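Local coordinates for protein D-alanyl-D-alanine carboxypeptidase (Vibrio cholerae, PDB 5TR7) that probably removes the C-terminal D-alanine from peptidoglycan precursors as a serine-type, penicillin-binding carboxypeptidase of the S11 family, at residues Lys38-Tyr43 with Ala123-Leu128. Residues are numbered along the deposited sequence; the frame is centred on the assembly and turned at random.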
ATOM      1  N   LYS A  38       4.462   1.184  -1.244  1.00 55.86           N
ATOM      2  CA  LYS A  38       3.790   2.489  -1.179  1.00 50.83           C
ATOM      3  C   LYS A  38       2.969   2.644   0.059  1.00 56.97           C
ATOM      4  O   LYS A  38       2.724   3.777   0.517  1.00 56.43           O
ATOM      5  CB  LYS A  38       3.011   2.792  -2.415  1.00 48.56           C
ATOM      6  CG  LYS A  38       3.899   2.847  -3.675  1.00 53.88           C
ATOM      7  CD  LYS A  38       3.143   3.244  -4.943  1.00 57.27           C
ATOM      8  CE  LYS A  38       4.069   3.381  -6.151  1.00 63.99           C
ATOM      9  NZ  LYS A  38       4.508   2.081  -6.680  1.00 70.30           N
ATOM     10  N   MET A  39       2.547   1.528   0.647  1.00 55.12           N
ATOM     11  CA  MET A  39       1.844   1.629   1.929  1.00 49.60           C
ATOM     12  C   MET A  39       2.778   2.203   2.993  1.00 53.56           C
ATOM     13  O   MET A  39       2.345   3.005   3.867  1.00 43.49           O
ATOM     14  CB  MET A  39       1.354   0.264   2.405  1.00 50.71           C
ATOM     15  CG  MET A  39       0.171  -0.291   1.573  1.00 54.86           C
ATOM     16  SD  MET A  39      -0.535  -1.713   2.339  1.00 60.90           S
ATOM     17  CE  MET A  39       0.720  -2.918   2.498  1.00 64.57           C
ATOM     18  N   MET A  40       4.059   1.830   2.928  1.00 48.40           N
ATOM     19  CA  MET A  40       4.987   2.322   3.969  1.00 49.63           C
ATOM     20  C   MET A  40       5.240   3.804   3.708  1.00 51.75           C
ATOM     21  O   MET A  40       5.324   4.608   4.616  1.00 56.20           O
ATOM     22  CB  MET A  40       6.291   1.519   4.046  1.00 52.74           C
ATOM     23  CG  MET A  40       7.255   2.130   5.104  1.00 57.17           C
ATOM     24  SD  MET A  40       6.593   2.188   6.817  1.00 58.95           S
ATOM     25  CE  MET A  40       6.797   0.393   6.960  1.00 61.98           C
ATOM     26  N   THR A  41       5.332   4.166   2.443  1.00 54.79           N
ATOM     27  CA  THR A  41       5.566   5.565   2.072  1.00 54.83           C
ATOM     28  C   THR A  41       4.420   6.439   2.556  1.00 50.46           C
ATOM     29  O   THR A  41       4.633   7.504   3.173  1.00 52.72           O
ATOM     30  CB  THR A  41       5.761   5.668   0.558  1.00 56.40           C
ATOM     31  OG1 THR A  41       6.992   5.004   0.211  1.00 57.21           O
ATOM     32  CG2 THR A  41       5.827   7.107   0.091  1.00 51.88           C
ATOM     33  N   SER A  42       3.202   5.976   2.326  1.00 53.01           N
ATOM     34  CA  SER A  42       2.029   6.750   2.748  1.00 49.15           C
ATOM     35  C   SER A  42       1.947   6.748   4.282  1.00 58.33           C
ATOM     36  O   SER A  42       1.388   7.680   4.854  1.00 47.78           O
ATOM     37  CB  SER A  42       0.742   6.233   2.163  1.00 48.79           C
ATOM     38  OG  SER A  42       0.297   5.128   2.918  1.00 62.74           O
ATOM     39  N   TYR A  43       2.461   5.703   4.937  1.00 60.94           N
ATOM     40  CA  TYR A  43       2.413   5.647   6.390  1.00 53.01           C
ATOM     41  C   TYR A  43       3.287   6.772   6.932  1.00 57.05           C
ATOM     42  O   TYR A  43       2.853   7.548   7.802  1.00 53.04           O
ATOM     43  CB  TYR A  43       2.827   4.262   6.954  1.00 53.20           C
ATOM     44  CG  TYR A  43       2.723   4.189   8.481  1.00 55.11           C
ATOM     45  CD1 TYR A  43       3.764   4.616   9.269  1.00 48.73           C
ATOM     46  CD2 TYR A  43       1.569   3.716   9.129  1.00 49.86           C
ATOM     47  CE1 TYR A  43       3.650   4.648  10.650  1.00 54.11           C
ATOM     48  CE2 TYR A  43       1.474   3.703  10.523  1.00 52.38           C
ATOM     49  CZ  TYR A  43       2.505   4.179  11.285  1.00 50.98           C
ATOM     50  OH  TYR A  43       2.409   4.188  12.641  1.00 55.98           O
ATOM     51  N   ALA A 123      12.888   2.902  10.008  1.00 63.50           N
ATOM     52  CA  ALA A 123      12.743   3.146  11.458  1.00 64.44           C
ATOM     53  C   ALA A 123      11.266   2.901  11.813  1.00 69.43           C
ATOM     54  O   ALA A 123      10.948   2.244  12.804  1.00 74.95           O
ATOM     55  CB  ALA A 123      13.152   4.556  11.843  1.00 71.64           C
ATOM     56  N   TRP A 124      10.344   3.360  10.970  1.00 68.12           N
ATOM     57  CA  TRP A 124       8.925   3.068  11.273  1.00 58.74           C
ATOM     58  C   TRP A 124       8.594   1.584  11.179  1.00 58.09           C
ATOM     59  O   TRP A 124       7.862   1.047  12.024  1.00 57.23           O
ATOM     60  CB  TRP A 124       7.960   3.857  10.436  1.00 56.50           C
ATOM     61  CG  TRP A 124       7.753   5.259  10.933  1.00 58.39           C
ATOM     62  CD1 TRP A 124       8.259   6.398  10.391  1.00 57.58           C
ATOM     63  CD2 TRP A 124       6.981   5.669  12.078  1.00 54.84           C
ATOM     64  NE1 TRP A 124       7.881   7.469  11.128  1.00 57.32           N
ATOM     65  CE2 TRP A 124       7.041   7.063  12.133  1.00 55.99           C
ATOM     66  CE3 TRP A 124       6.234   4.989  13.056  1.00 58.07           C
ATOM     67  CZ2 TRP A 124       6.411   7.811  13.159  1.00 55.27           C
ATOM     68  CZ3 TRP A 124       5.584   5.743  14.061  1.00 56.85           C
ATOM     69  CH2 TRP A 124       5.687   7.123  14.086  1.00 53.31           C
ATOM     70  N   ALA A 125       9.159   0.910  10.191  1.00 58.25           N
ATOM     71  CA  ALA A 125       8.910  -0.519  10.006  1.00 63.88           C
ATOM     72  C   ALA A 125       9.339  -1.258  11.272  1.00 68.09           C
ATOM     73  O   ALA A 125       8.637  -2.135  11.807  1.00 65.52           O
ATOM     74  CB  ALA A 125       9.704  -1.031   8.812  1.00 64.15           C
ATOM     75  N   SER A 126      10.474  -0.844  11.800  1.00 61.94           N
ATOM     76  CA  SER A 126      10.954  -1.483  13.009  1.00 64.28           C
ATOM     77  C   SER A 126      10.016  -1.232  14.220  1.00 60.92           C
ATOM     78  O   SER A 126       9.655  -2.144  14.941  1.00 60.44           O
ATOM     79  CB  SER A 126      12.338  -0.967  13.320  1.00 63.00           C
ATOM     80  OG  SER A 126      12.773  -1.639  14.394  1.00 64.95           O
ATOM     81  N   SER A 127       9.578  -0.003  14.411  1.00 64.82           N
ATOM     82  CA  SER A 127       8.730   0.304  15.538  1.00 64.16           C
ATOM     83  C   SER A 127       7.340  -0.326  15.377  1.00 63.20           C
ATOM     84  O   SER A 127       6.574  -0.400  16.326  1.00 61.12           O
ATOM     85  CB  SER A 127       8.691   1.817  15.722  1.00 72.02           C
ATOM     86  OG  SER A 127       7.866   2.375  14.761  1.00100.83           O
ATOM     87  N   LEU A 128       6.975  -0.725  14.158  1.00 57.91           N
ATOM     88  CA  LEU A 128       5.713  -1.398  13.959  1.00 54.70           C
ATOM     89  C   LEU A 128       5.857  -2.921  14.126  1.00 58.46           C
ATOM     90  O   LEU A 128       4.860  -3.578  14.052  1.00 60.35           O
ATOM     91  CB  LEU A 128       5.143  -1.116  12.593  1.00 56.65           C
ATOM     92  CG  LEU A 128       4.699   0.326  12.294  1.00 59.55           C
ATOM     93  CD1 LEU A 128       4.298   0.536  10.851  1.00 56.82           C
ATOM     94  CD2 LEU A 128       3.627   0.840  13.237  1.00 55.48           C
TER
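Tyr43 and Met40 meet Trp124, Ala125 and Leu128 where helix 37-50, which carries the predicted catalytic Lys38 near its start, packs against the C-terminal end of helix 114-127. The segment axes cross at 95° and come no nearer than 10.9 Å, a wide gap that long side chains have to bridge. Tyr43 does most of this. Its CG is anti to the backbone N (chi1 -178°), which starts the side chain toward helix 114-127; the ring has Leu128 over one face and Trp124 at its edge. Tyr43 CE1 sits over one face of the Trp124 six-membered ring, offset toward the rim, with Trp124 CE3 nearest at 3.5 Å; the planes stand at 67°, an offset edge-to-face pair. The Leu128 CD1 methyl lies 4.1 Å from the Tyr43 ring centroid and close to its normal, which identifies a CH-pi contact. The other methyl, Leu128 CD2, touches Tyr43 OH at 3.6 Å. That hydroxyl is hydrogen-bonded to Asp163 and Gln47, so its polar end is satisfied although the residue is buried. One turn earlier, the chain of Met40 bends at chi2 and chi3, and Met40 CE meets Ala125 CB at 3.7 Å. Leu156 of helix 150-163 also touches Met40, extending the apolar layer. Two donors, Ser127 OG (3.0 Å) and Leu128 N, grip Trp124 O within the turn carrying Trp124 and Leu128. Such near-perpendicular apolar packing joins the SxxK helix to its neighbour in the helical part of the penicillin-binding, beta-lactamase-like fold.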